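Local coordinates for protein 2-dehydropantoate 2-reductase (Bacillus subtilis, PDB 3EGO) that probably catalyses the NADPH-dependent reduction of ketopantoate to pantoic acid, the second step from 3-methyl-2-oxobutanoate to (R)-pantoate in pantothenate biosynthesis, at residues 187-192 with 245-250; 259-264 with 288-293; 197-202 with 240-245; 217-222 with 280-285; 121-126 with 139-144. One frame throughout, in Å; residues are numbered along the deposited sequence. Where two conformers were deposited one is given.

Interaction 1. Residues 187-192 with 245-250; sequences CINPLT and NRSSML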
# COMPACT_ATOMS: atom_id res chain seq x y z
N CYS A 187 12.34 -6.67 6.49
CA CYS A 187 11.14 -7.01 7.24
C CYS A 187 10.40 -5.82 7.78
O CYS A 187 9.17 -5.87 7.91
CB CYS A 187 11.47 -7.91 8.42
SG CYS A 187 12.03 -9.49 7.97
N ILE A 188 11.13 -4.77 8.14
CA ILE A 188 10.49 -3.62 8.75
C ILE A 188 10.06 -2.56 7.75
O ILE A 188 8.97 -2.02 7.84
CB ILE A 188 11.38 -2.91 9.80
CG1 ILE A 188 11.68 -3.84 10.99
CG2 ILE A 188 10.69 -1.63 10.29
CD1 ILE A 188 12.75 -3.24 12.01
N ASN A 189 10.94 -2.23 6.80
CA ASN A 189 10.75 -1.03 5.94
C ASN A 189 9.57 -1.03 4.93
O ASN A 189 8.78 -0.07 4.87
CB ASN A 189 12.06 -0.70 5.23
CG ASN A 189 13.13 -0.12 6.19
OD1 ASN A 189 12.99 -0.18 7.41
ND2 ASN A 189 14.20 0.42 5.63
N PRO A 190 9.49 -2.07 4.08
CA PRO A 190 8.37 -2.18 3.17
C PRO A 190 7.05 -2.24 3.91
O PRO A 190 6.09 -1.62 3.45
CB PRO A 190 8.62 -3.54 2.47
CG PRO A 190 10.09 -3.83 2.64
CD PRO A 190 10.50 -3.14 3.92
N LEU A 191 6.99 -2.96 5.04
CA LEU A 191 5.74 -3.11 5.76
C LEU A 191 5.24 -1.82 6.35
O LEU A 191 4.05 -1.52 6.28
CB LEU A 191 5.83 -4.13 6.90
CG LEU A 191 5.39 -5.55 6.58
CD1 LEU A 191 6.34 -6.19 5.61
CD2 LEU A 191 5.34 -6.38 7.86
N THR A 192 6.15 -1.07 6.98
CA THR A 192 5.80 0.23 7.55
C THR A 192 5.41 1.24 6.47
O THR A 192 4.52 2.07 6.67
CB THR A 192 6.93 0.84 8.42
OG1 THR A 192 8.13 0.94 7.67
CG2 THR A 192 7.19 -0.00 9.67
N ASN A 245 9.87 5.28 15.95
CA ASN A 245 10.44 5.81 14.74
C ASN A 245 9.57 5.47 13.53
O ASN A 245 8.95 4.41 13.50
CB ASN A 245 11.80 5.17 14.47
CG ASN A 245 12.88 5.57 15.48
OD1 ASN A 245 12.72 6.51 16.27
ND2 ASN A 245 13.99 4.87 15.43
N ARG A 246 9.54 6.38 12.55
CA ARG A 246 9.06 6.09 11.21
C ARG A 246 10.24 5.62 10.34
O ARG A 246 11.29 6.29 10.26
CB ARG A 246 8.41 7.32 10.58
CG ARG A 246 7.15 7.79 11.27
CD ARG A 246 6.43 8.79 10.37
NE ARG A 246 7.28 9.96 10.14
CZ ARG A 246 7.21 10.77 9.09
NH1 ARG A 246 6.33 10.56 8.13
NH2 ARG A 246 8.05 11.80 9.00
N SER A 247 10.09 4.48 9.68
CA SER A 247 11.22 3.87 8.99
C SER A 247 11.59 4.81 7.86
O SER A 247 10.77 5.60 7.42
CB SER A 247 10.83 2.51 8.42
OG SER A 247 9.95 2.73 7.33
N SER A 248 12.81 4.70 7.35
CA SER A 248 13.25 5.53 6.23
C SER A 248 12.41 5.34 4.96
O SER A 248 12.30 6.27 4.14
CB SER A 248 14.69 5.20 5.88
OG SER A 248 14.81 3.85 5.47
N MET A 249 11.84 4.14 4.77
CA MET A 249 11.04 3.87 3.57
C MET A 249 9.66 4.50 3.71
O MET A 249 9.10 4.99 2.73
CB MET A 249 10.96 2.35 3.27
CG MET A 249 10.27 1.98 1.94
SD MET A 249 10.60 0.24 1.32
CE MET A 249 12.36 0.31 1.17
N LEU A 250 9.12 4.50 4.91
CA LEU A 250 7.85 5.15 5.18
C LEU A 250 7.99 6.64 4.88
O LEU A 250 7.17 7.24 4.18
CB LEU A 250 7.42 4.92 6.62
CG LEU A 250 6.14 5.61 7.10
CD1 LEU A 250 5.03 5.59 5.99
CD2 LEU A 250 5.63 4.96 8.39
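Thr192 and Ser247 meet hydroxyl to hydroxyl, with OG1 of Thr192 2.6 Å from OG of Ser247, a short hydrogen bond in which either could be the donor. Ser247 OG also accepts from the backbone N of Leu250 at 3.1 Å, with an N-H...O angle of 160°, so this one oxygen both caps a helix and ties it to its neighbour. Its chi1 of 71° sets OG between the backbone N and the carbonyl carbon, where it can face Leu250 N. An alanine here would probably leave Leu250 N without its cap and Thr192 OG1 without its partner across the contact. Ser247 is thus the N-cap of helix 248-255, which packs against the kinked helix 174-195 in the all-helical C-terminal domain of ketopantoate reductases. Beside the hydroxyl pair, Asn189 turns OD1 to Ser247 CB at 3.6 Å, while its CB lies 3.8 Å from Met249 CB. Met249 SD lies 3.8 Å from Pro190 N. Leu250 lays CD2 3.5 Å from the carbonyl O of Thr192. In the second shell, Asn199 touches both Thr192 and Ser247; by similarity, it binds substrate together with Asn189, Ser248 and Asn185.

Interaction 2. Residues 259-264 with 288-293; sequences TEADAI and SIKALE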
# COMPACT_ATOMS: atom_id res chain seq x y z
N THR A 259 12.40 5.32 -3.35
CA THR A 259 12.75 4.59 -2.15
C THR A 259 13.95 3.70 -2.45
O THR A 259 14.45 3.66 -3.57
CB THR A 259 11.60 3.70 -1.70
OG1 THR A 259 11.55 2.56 -2.56
CG2 THR A 259 10.28 4.43 -1.77
N GLU A 260 14.40 2.97 -1.44
CA GLU A 260 15.43 1.95 -1.63
C GLU A 260 14.83 0.56 -1.90
O GLU A 260 15.41 -0.45 -1.53
CB GLU A 260 16.30 1.89 -0.39
CG GLU A 260 16.92 3.24 -0.02
CD GLU A 260 17.70 3.19 1.29
OE1 GLU A 260 17.26 2.50 2.25
OE2 GLU A 260 18.77 3.83 1.34
N ALA A 261 13.61 0.51 -2.45
CA ALA A 261 12.97 -0.78 -2.78
C ALA A 261 13.86 -1.66 -3.66
O ALA A 261 13.98 -2.89 -3.46
CB ALA A 261 11.59 -0.54 -3.46
N ASP A 262 14.49 -1.07 -4.67
CA ASP A 262 15.27 -1.93 -5.57
C ASP A 262 16.48 -2.54 -4.85
O ASP A 262 16.82 -3.70 -5.09
CB ASP A 262 15.76 -1.18 -6.80
CG ASP A 262 14.65 -0.83 -7.75
OD1 ASP A 262 13.59 -1.48 -7.69
OD2 ASP A 262 14.86 0.11 -8.54
N ALA A 263 17.11 -1.75 -3.98
CA ALA A 263 18.33 -2.19 -3.28
C ALA A 263 18.03 -3.14 -2.14
O ALA A 263 18.83 -4.01 -1.82
CB ALA A 263 19.12 -0.99 -2.78
N ILE A 264 16.87 -3.00 -1.52
CA ILE A 264 16.49 -3.88 -0.43
C ILE A 264 15.70 -5.07 -0.95
O ILE A 264 16.09 -6.24 -0.74
CB ILE A 264 15.66 -3.16 0.62
CG1 ILE A 264 16.45 -2.02 1.29
CG2 ILE A 264 15.14 -4.12 1.67
CD1 ILE A 264 17.30 -2.45 2.43
N SER A 288 3.83 -2.87 -4.87
CA SER A 288 3.04 -1.80 -4.28
C SER A 288 3.86 -0.57 -3.99
O SER A 288 3.39 0.55 -4.13
CB SER A 288 2.39 -2.23 -2.95
OG SER A 288 1.58 -3.37 -3.11
N ILE A 289 5.08 -0.76 -3.50
CA ILE A 289 5.96 0.41 -3.27
C ILE A 289 6.37 1.04 -4.60
O ILE A 289 6.37 2.28 -4.77
CB ILE A 289 7.24 0.03 -2.49
CG1 ILE A 289 6.93 -0.60 -1.15
CG2 ILE A 289 8.12 1.27 -2.35
CD1 ILE A 289 6.04 0.21 -0.30
N LYS A 290 6.78 0.21 -5.55
CA LYS A 290 7.11 0.69 -6.90
C LYS A 290 5.96 1.43 -7.58
O LYS A 290 6.19 2.40 -8.32
CB LYS A 290 7.56 -0.45 -7.81
CG LYS A 290 8.93 -1.09 -7.41
CD LYS A 290 10.04 -0.04 -7.37
CE LYS A 290 10.58 0.25 -8.77
NZ LYS A 290 11.91 0.90 -8.67
N ALA A 291 4.74 0.96 -7.37
CA ALA A 291 3.57 1.60 -7.97
C ALA A 291 3.48 3.05 -7.55
O ALA A 291 2.96 3.88 -8.28
CB ALA A 291 2.32 0.87 -7.55
N LEU A 292 3.97 3.35 -6.35
CA LEU A 292 3.93 4.70 -5.78
C LEU A 292 4.92 5.66 -6.44
O LEU A 292 4.76 6.88 -6.34
CB LEU A 292 4.19 4.62 -4.27
CG LEU A 292 3.15 3.83 -3.49
CD1 LEU A 292 3.47 3.69 -2.02
CD2 LEU A 292 1.79 4.45 -3.69
N GLU A 293 5.94 5.10 -7.10
CA GLU A 293 6.97 5.85 -7.82
C GLU A 293 6.62 6.01 -9.31
O GLU A 293 5.48 6.33 -9.68
CB GLU A 293 8.33 5.13 -7.73
CG GLU A 293 8.89 4.97 -6.31
CD GLU A 293 10.11 4.02 -6.24
OE1 GLU A 293 10.52 3.73 -5.09
OE2 GLU A 293 10.65 3.58 -7.30
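Thr259 and Glu293 join the loop ahead of helix 261-274 to the last modelled residues, at the C-terminal part of helix 280-291, while the backbones come nearest at Ala261 and Ile289, whose CA atoms are 7.1 Å apart. One carboxylate oxygen takes two donors: Glu293 OE1 accepts from Thr259 N at 3.0 Å, with an N-H...O angle of 161°, and from the Thr259 hydroxyl OG1, also at 3.0 Å. The two donors arrive differently, the amide from above the carboxylate plane, 52° out of it, and the hydroxyl nearly along the C-O axis. Thr259 OG1 in turn accepts from Ala261 N at 2.9 Å, which closes an ST turn; chi1 of 76° places the hydroxyl between the backbone N and the carbonyl carbon. An alanine at Thr259 would probably leave Ala261 N without that acceptor and Glu293 OE1 with one donor fewer. Next to this polar corner, Ile289 CG2 packs 4.1 Å from Ala261 CB. The Lys290 chain, bent at chi2 and chi3, crosses Asp262 at about a right angle; its NZ lies 3.1 Å from Asp262 OD2, in a salt bridge whose hydrogen bonds are weak. Asp262 OD1 also bonds Tyr286 OH, and Lys290 NZ reaches Glu293 OE2 at 3.3 Å in a second, weak bridge. Packing of Leu292 on Gln196 of the second subunit places this region near the dimer interface. The whole is an ST turn and a three-residue salt-bridge network at the start of helix 261-274, whose N-cap residue, Glu260, bonds Asn100 and by similarity binds NADP(+).

Interaction 3. Residues 197-202 with 240-245; sequences VKNGEL and GQTKEN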
# COMPACT_ATOMS: atom_id res chain seq x y z
N VAL A 197 2.65 3.06 9.65
CA VAL A 197 2.62 3.02 11.09
C VAL A 197 4.06 3.10 11.57
O VAL A 197 4.97 2.78 10.82
CB VAL A 197 1.98 1.72 11.59
CG1 VAL A 197 0.50 1.67 11.21
CG2 VAL A 197 2.75 0.51 11.08
N LYS A 198 4.27 3.54 12.81
CA LYS A 198 5.61 3.50 13.38
C LYS A 198 6.03 2.05 13.54
O LYS A 198 5.19 1.17 13.56
CB LYS A 198 5.64 4.26 14.71
CG LYS A 198 5.64 5.78 14.53
CD LYS A 198 4.79 6.51 15.57
CE LYS A 198 4.94 8.03 15.41
NZ LYS A 198 4.27 8.82 16.50
N ASN A 199 7.33 1.82 13.66
CA ASN A 199 7.90 0.48 13.75
C ASN A 199 7.28 -0.36 14.85
O ASN A 199 7.13 -1.57 14.69
CB ASN A 199 9.41 0.55 14.01
CG ASN A 199 10.20 1.06 12.82
OD1 ASN A 199 9.64 1.52 11.83
ND2 ASN A 199 11.52 0.97 12.92
N GLY A 200 6.97 0.25 15.99
CA GLY A 200 6.47 -0.51 17.12
C GLY A 200 5.11 -1.13 16.82
O GLY A 200 4.76 -2.16 17.38
N GLU A 201 4.36 -0.49 15.92
CA GLU A 201 3.05 -1.01 15.56
C GLU A 201 3.12 -2.39 14.90
O GLU A 201 2.16 -3.13 14.94
CB GLU A 201 2.26 -0.01 14.70
CG GLU A 201 1.37 0.94 15.46
CD GLU A 201 0.06 1.22 14.71
OE1 GLU A 201 -0.26 2.41 14.47
OE2 GLU A 201 -0.65 0.25 14.34
N LEU A 202 4.27 -2.73 14.33
CA LEU A 202 4.48 -4.09 13.78
C LEU A 202 4.48 -5.19 14.85
O LEU A 202 4.16 -6.34 14.57
CB LEU A 202 5.80 -4.17 13.01
CG LEU A 202 5.87 -3.28 11.76
CD1 LEU A 202 7.06 -3.66 10.92
CD2 LEU A 202 4.56 -3.39 10.95
N GLY A 240 11.64 -3.18 18.39
CA GLY A 240 11.41 -2.71 19.75
C GLY A 240 12.25 -1.48 20.06
O GLY A 240 11.74 -0.50 20.58
N GLN A 241 13.53 -1.54 19.70
CA GLN A 241 14.45 -0.42 19.91
C GLN A 241 14.06 0.85 19.18
O GLN A 241 14.33 1.96 19.67
CB GLN A 241 15.86 -0.81 19.52
CG GLN A 241 16.36 -2.06 20.21
CD GLN A 241 17.65 -2.55 19.63
OE1 GLN A 241 18.11 -3.64 19.94
NE2 GLN A 241 18.25 -1.74 18.75
N THR A 242 13.42 0.70 18.01
CA THR A 242 12.98 1.84 17.20
C THR A 242 11.44 2.06 17.23
O THR A 242 10.88 2.60 16.29
CB THR A 242 13.47 1.70 15.76
OG1 THR A 242 13.02 0.44 15.22
CG2 THR A 242 15.00 1.75 15.70
N LYS A 243 10.78 1.67 18.31
CA LYS A 243 9.31 1.64 18.35
C LYS A 243 8.58 2.92 17.91
O LYS A 243 7.53 2.85 17.29
CB LYS A 243 8.77 1.14 19.71
CG LYS A 243 9.27 1.90 20.95
CD LYS A 243 8.53 1.39 22.20
CE LYS A 243 8.72 2.30 23.42
NZ LYS A 243 8.19 3.69 23.25
N GLU A 244 9.13 4.07 18.25
CA GLU A 244 8.48 5.36 17.96
C GLU A 244 8.95 5.97 16.64
O GLU A 244 8.50 7.04 16.25
CB GLU A 244 8.72 6.37 19.11
CG GLU A 244 8.25 5.91 20.49
CD GLU A 244 6.74 5.76 20.59
OE1 GLU A 244 6.00 6.28 19.72
OE2 GLU A 244 6.28 5.12 21.57
N ASN A 245 9.87 5.28 15.95
CA ASN A 245 10.44 5.81 14.74
C ASN A 245 9.57 5.47 13.53
O ASN A 245 8.95 4.41 13.50
CB ASN A 245 11.80 5.17 14.47
CG ASN A 245 12.88 5.57 15.48
OD1 ASN A 245 12.72 6.51 16.27
ND2 ASN A 245 13.99 4.87 15.43
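Asn199 and Thr242 cross obliquely, the amide nitrogen of one set against the hydroxyl of the other. Asn199 ND2 donates to Thr242 OG1 at 2.8 Å with an N-H...O angle of 160°, and the oxygen lies only 10° out of the amide plane, so the bond helps fix the rotation of the carboxamide. Thr242 OG1 is held on its own side too, through a hydrogen bond with the carbonyl O of Val238 in helix 228-241. In the backbone, Asn199 N donates to Asn245 O at 3.1 Å, and Gly200 N to Lys243 O at 3.0 Å. These bonds join two type I turns, Lys198 to Glu201 and Thr242 to Asn245. The turns come so close that Gly200 CA lies 3.8 Å from Lys243 CB; a side chain on the glycine would clash with that CB. Lys198 lies over the second turn, its CG 3.6 Å from Glu244 O. The Lys198 ammonium stays beyond salt-bridge distance of Glu244, whose OE2 instead takes Lys243 NZ at 2.9 Å. Bonding is therefore mostly backbone to backbone, with charged chains on the exposed side, whereas the Asn199 carboxamide is buried and touches Ile188 and Thr192. Bonds to ND2 and to the main-chain N are consistent with a preset orientation for a residue that by similarity binds substrate.

Interaction 4. Residues 217-222 with 280-285; sequences QEACRI and VHLEFL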
# COMPACT_ATOMS: atom_id res chain seq x y z
N GLN A 217 10.32 -15.21 6.79
CA GLN A 217 10.54 -16.58 6.34
C GLN A 217 11.00 -16.65 4.91
O GLN A 217 11.90 -17.42 4.61
CB GLN A 217 9.30 -17.45 6.58
CG GLN A 217 8.95 -17.57 8.08
CD GLN A 217 7.70 -18.38 8.35
OE1 GLN A 217 7.58 -19.01 9.41
NE2 GLN A 217 6.75 -18.39 7.39
N GLU A 218 10.40 -15.85 4.02
CA GLU A 218 10.86 -15.80 2.64
C GLU A 218 12.29 -15.28 2.54
O GLU A 218 13.14 -15.85 1.87
CB GLU A 218 9.96 -14.90 1.77
CG GLU A 218 8.51 -15.26 1.82
CD GLU A 218 7.63 -14.38 0.92
OE1 GLU A 218 8.04 -13.26 0.53
OE2 GLU A 218 6.51 -14.84 0.62
N ALA A 219 12.51 -14.12 3.14
CA ALA A 219 13.81 -13.46 3.03
C ALA A 219 14.89 -14.33 3.63
O ALA A 219 15.95 -14.49 3.05
CB ALA A 219 13.78 -12.10 3.77
N CYS A 220 14.58 -14.88 4.80
CA CYS A 220 15.52 -15.75 5.52
C CYS A 220 15.99 -16.92 4.64
O CYS A 220 17.19 -17.16 4.52
CB CYS A 220 14.89 -16.21 6.84
SG CYS A 220 15.92 -17.30 7.89
N ARG A 221 15.05 -17.62 4.00
CA ARG A 221 15.41 -18.68 3.06
C ARG A 221 16.20 -18.22 1.84
O ARG A 221 17.18 -18.88 1.44
CB ARG A 221 14.18 -19.48 2.63
CG ARG A 221 14.50 -20.60 1.63
CD ARG A 221 15.57 -21.60 2.17
NE ARG A 221 15.96 -22.57 1.14
CZ ARG A 221 16.89 -22.33 0.21
NH1 ARG A 221 17.55 -21.18 0.21
NH2 ARG A 221 17.16 -23.25 -0.71
N ILE A 222 15.80 -17.11 1.22
CA ILE A 222 16.49 -16.61 0.04
C ILE A 222 17.96 -16.30 0.37
O ILE A 222 18.88 -16.57 -0.42
CB ILE A 222 15.81 -15.29 -0.49
CG1 ILE A 222 14.44 -15.60 -1.12
CG2 ILE A 222 16.67 -14.59 -1.49
CD1 ILE A 222 13.45 -14.38 -1.10
N VAL A 280 6.35 -14.52 -2.72
CA VAL A 280 5.08 -13.88 -3.04
C VAL A 280 4.81 -12.62 -2.21
O VAL A 280 4.30 -11.64 -2.74
CB VAL A 280 3.87 -14.84 -2.91
CG1 VAL A 280 3.64 -15.22 -1.48
CG2 VAL A 280 2.63 -14.18 -3.47
N HIS A 281 5.14 -12.65 -0.92
CA HIS A 281 4.92 -11.47 -0.09
C HIS A 281 5.89 -10.37 -0.45
O HIS A 281 5.49 -9.23 -0.63
CB HIS A 281 5.03 -11.82 1.38
CG HIS A 281 4.04 -12.84 1.82
ND1 HIS A 281 4.24 -14.19 1.68
CD2 HIS A 281 2.80 -12.69 2.35
CE1 HIS A 281 3.19 -14.84 2.14
NE2 HIS A 281 2.29 -13.95 2.54
N LEU A 282 7.17 -10.70 -0.55
CA LEU A 282 8.14 -9.73 -1.06
C LEU A 282 7.74 -9.14 -2.43
O LEU A 282 7.96 -7.97 -2.71
CB LEU A 282 9.54 -10.37 -1.14
CG LEU A 282 10.21 -10.62 0.22
CD1 LEU A 282 11.35 -11.61 0.03
CD2 LEU A 282 10.76 -9.33 0.78
N GLU A 283 7.17 -9.96 -3.31
CA GLU A 283 6.86 -9.46 -4.63
C GLU A 283 5.69 -8.46 -4.53
O GLU A 283 5.64 -7.45 -5.25
CB GLU A 283 6.42 -10.64 -5.51
CG GLU A 283 6.44 -10.35 -6.96
CD GLU A 283 7.73 -10.81 -7.56
OE1 GLU A 283 8.57 -9.94 -7.82
OE2 GLU A 283 7.90 -12.04 -7.75
N PHE A 284 4.73 -8.75 -3.68
CA PHE A 284 3.56 -7.87 -3.56
C PHE A 284 3.99 -6.49 -2.96
O PHE A 284 3.54 -5.42 -3.38
CB PHE A 284 2.48 -8.50 -2.66
CG PHE A 284 1.22 -7.65 -2.59
CD1 PHE A 284 0.26 -7.75 -3.60
CD2 PHE A 284 1.05 -6.71 -1.59
CE1 PHE A 284 -0.89 -6.95 -3.57
CE2 PHE A 284 -0.08 -5.90 -1.55
CZ PHE A 284 -1.03 -5.99 -2.55
N LEU A 285 4.84 -6.56 -1.95
CA LEU A 285 5.37 -5.36 -1.33
C LEU A 285 6.14 -4.50 -2.32
O LEU A 285 5.95 -3.29 -2.38
CB LEU A 285 6.28 -5.77 -0.16
CG LEU A 285 5.58 -6.40 1.04
CD1 LEU A 285 6.60 -6.99 2.08
CD2 LEU A 285 4.69 -5.37 1.73
O HOH W 1 6.21 -17.26 -1.17
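Glu218 reaches from helix 206-223 to the first turn of helix 280-291, where its carboxylate is gripped by three N-H groups. OE1 takes Leu282 N at 2.9 Å on its syn lone pair. OE2 accepts twice, from His281 N at 3.0 Å, again on the syn side, and from His281 ND1 at 2.6 Å. The ND1 bond lies in the imidazole plane but meets the carboxylate from above, 52° out of its plane. With CD anti to CA (chi2 -178°), the extended chain carries the acid straight to these donors. The apolar side, by contrast, is held by van der Waals contacts alone: Leu282 CD1 and Ile222 CD1 meet tip to tip at 3.7 Å, with Ala219 alongside. On the Val280 side a water molecule donates to Glu218 OE2 at 3.0 Å and accepts from Val280 N at 3.2 Å. The positive end of the helix dipole would probably favour the ionised acid. His281 NE2 bonds His281 NE2 of the second subunit, so Glu218 probably helps to orient a ring at the dimer interface. This is a His-carboxylate pair combined with binding of a carboxylate at a helix N-terminus, here joining segments 217-222 and 280-285, whose N-to-C directions are 109° apart, in the C-terminal helical domain.

Interaction 5. Residues 121-126 with 139-144; sequences IVEHGA and LGAIKW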
# COMPACT_ATOMS: atom_id res chain seq x y z
N ILE A 121 28.85 -1.67 6.49
CA ILE A 121 27.60 -1.10 6.92
C ILE A 121 27.88 0.01 7.90
O ILE A 121 28.89 0.02 8.62
CB ILE A 121 26.69 -2.14 7.57
CG1 ILE A 121 27.36 -2.75 8.79
CG2 ILE A 121 26.30 -3.23 6.53
CD1 ILE A 121 26.42 -3.70 9.53
N VAL A 122 26.95 0.95 7.94
CA VAL A 122 27.10 2.11 8.80
C VAL A 122 26.04 1.98 9.88
O VAL A 122 24.84 2.04 9.58
CB VAL A 122 26.81 3.39 8.02
CG1 VAL A 122 26.77 4.60 8.97
CG2 VAL A 122 27.83 3.58 6.88
N GLU A 123 26.47 1.85 11.13
CA GLU A 123 25.54 1.79 12.26
C GLU A 123 25.35 3.09 13.05
O GLU A 123 24.67 3.11 14.07
CB GLU A 123 26.00 0.70 13.23
CG GLU A 123 26.16 -0.67 12.56
CD GLU A 123 26.56 -1.77 13.57
OE1 GLU A 123 26.11 -2.93 13.39
OE2 GLU A 123 27.32 -1.47 14.53
N HIS A 124 25.94 4.17 12.57
CA HIS A 124 25.74 5.47 13.17
C HIS A 124 24.38 5.96 12.80
O HIS A 124 23.85 5.53 11.79
CB HIS A 124 26.73 6.45 12.56
CG HIS A 124 28.15 6.18 12.94
ND1 HIS A 124 28.64 6.42 14.20
CD2 HIS A 124 29.19 5.71 12.21
CE1 HIS A 124 29.92 6.11 14.24
NE2 HIS A 124 30.28 5.69 13.04
N GLY A 125 23.84 6.86 13.62
CA GLY A 125 22.70 7.69 13.27
C GLY A 125 23.29 9.01 12.78
O GLY A 125 24.13 9.58 13.43
N ALA A 126 22.85 9.49 11.64
CA ALA A 126 23.35 10.76 11.14
C ALA A 126 22.28 11.40 10.29
O ALA A 126 21.64 10.72 9.47
CB ALA A 126 24.62 10.53 10.31
N LEU A 139 25.51 7.40 18.09
CA LEU A 139 26.92 7.10 18.17
C LEU A 139 27.08 5.62 17.92
O LEU A 139 26.91 4.80 18.84
CB LEU A 139 27.47 7.51 19.54
CG LEU A 139 27.15 8.96 19.98
CD1 LEU A 139 27.73 9.26 21.38
CD2 LEU A 139 27.73 9.96 18.97
N GLY A 140 27.39 5.26 16.69
CA GLY A 140 27.50 3.86 16.28
C GLY A 140 28.92 3.51 15.89
O GLY A 140 29.90 3.89 16.57
N ALA A 141 29.03 2.85 14.75
CA ALA A 141 30.31 2.37 14.23
C ALA A 141 30.15 2.12 12.75
O ALA A 141 29.02 2.09 12.26
CB ALA A 141 30.68 1.05 14.93
N ILE A 142 31.26 1.94 12.06
CA ILE A 142 31.26 1.39 10.72
C ILE A 142 31.92 0.03 10.81
O ILE A 142 32.92 -0.14 11.51
CB ILE A 142 32.02 2.28 9.74
CG1 ILE A 142 31.18 3.55 9.45
CG2 ILE A 142 32.34 1.52 8.41
CD1 ILE A 142 31.95 4.60 8.51
N LYS A 143 31.34 -0.95 10.13
CA LYS A 143 31.96 -2.28 10.03
C LYS A 143 32.20 -2.62 8.58
O LYS A 143 31.36 -2.37 7.70
CB LYS A 143 31.06 -3.33 10.71
CG LYS A 143 30.90 -3.14 12.22
CD LYS A 143 29.81 -4.02 12.79
CE LYS A 143 29.90 -4.13 14.32
NZ LYS A 143 28.55 -4.30 14.91
N TRP A 144 33.35 -3.19 8.27
CA TRP A 144 33.69 -3.44 6.88
C TRP A 144 34.34 -4.82 6.72
O TRP A 144 34.82 -5.40 7.71
CB TRP A 144 34.62 -2.36 6.32
CG TRP A 144 35.91 -2.33 7.03
CD1 TRP A 144 36.17 -1.77 8.25
CD2 TRP A 144 37.14 -2.92 6.58
NE1 TRP A 144 37.49 -1.98 8.59
CE2 TRP A 144 38.12 -2.67 7.58
CE3 TRP A 144 37.50 -3.64 5.42
CZ2 TRP A 144 39.46 -3.15 7.47
CZ3 TRP A 144 38.84 -4.10 5.30
CH2 TRP A 144 39.80 -3.85 6.33
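Ile121 and Lys143 form an antiparallel hydrogen-bonded pair, with Ile121 N to Lys143 O at 2.9 Å and Lys143 N to Ile121 O at 3.0 Å. Further along, Glu123 N donates to Ala141 O at 2.8 Å. Val122 and Ile142, the adjoining non-hydrogen-bonded pair, put their side chains on one face, where Val122 CG2 lies 4.2 Å from Ile142 CG1. The opposite face carries Ile121 and Lys143. Charge adds a salt bridge across the pair: Lys143 NZ stands 3.1 Å from Glu123 OE2, met on the syn side and 27° out of the carboxylate plane, with a weaker bond to OE1. The extended Glu123 chain and the Lys143 chain, bent at chi4, meet at their charged ends. Aromatic packing comes from His124, whose ring lies flat against the opposing backbone: Ala141 N sits 3.4 Å above its plane, over the centre. Gly140 passes close by, and a side chain there would clash with Glu123 O and His124 N. The ring also meets Phe166 and His136, while Val122 packs on Val13 of the helix after the glycine-rich loop. Ile121 touches Lys181, by similarity the proton donor. Here an antiparallel pair in the mixed sheet, where strand 116-128 continues the parallel Rossmann strands through 94-97, adjoins the probable NADP(+) site, which by similarity includes Ala126.

Interactions 1 to 4 lie in the helical C-terminal part, whereas interaction 5 belongs to the Rossmann-type part and touches none of them. Interactions 1 and 4 are buried, each with a few polar bonds among apolar chains; interaction 2 is partly buried and adds salt bridges, and interaction 3 is a surface contact dominated by backbone bonds. Interaction 5, also partly buried, combines strand hydrogen bonds with a salt bridge. Interaction 3 nests inside the chain loop closed by interaction 1 and shares Asn245 with it. Interactions 2 and 4 both use helix 280-291 and touch the second subunit. Leu285 of interaction 4 packs on Leu191 of interaction 1, and Met249 of interaction 1 on Ala261 of interaction 2.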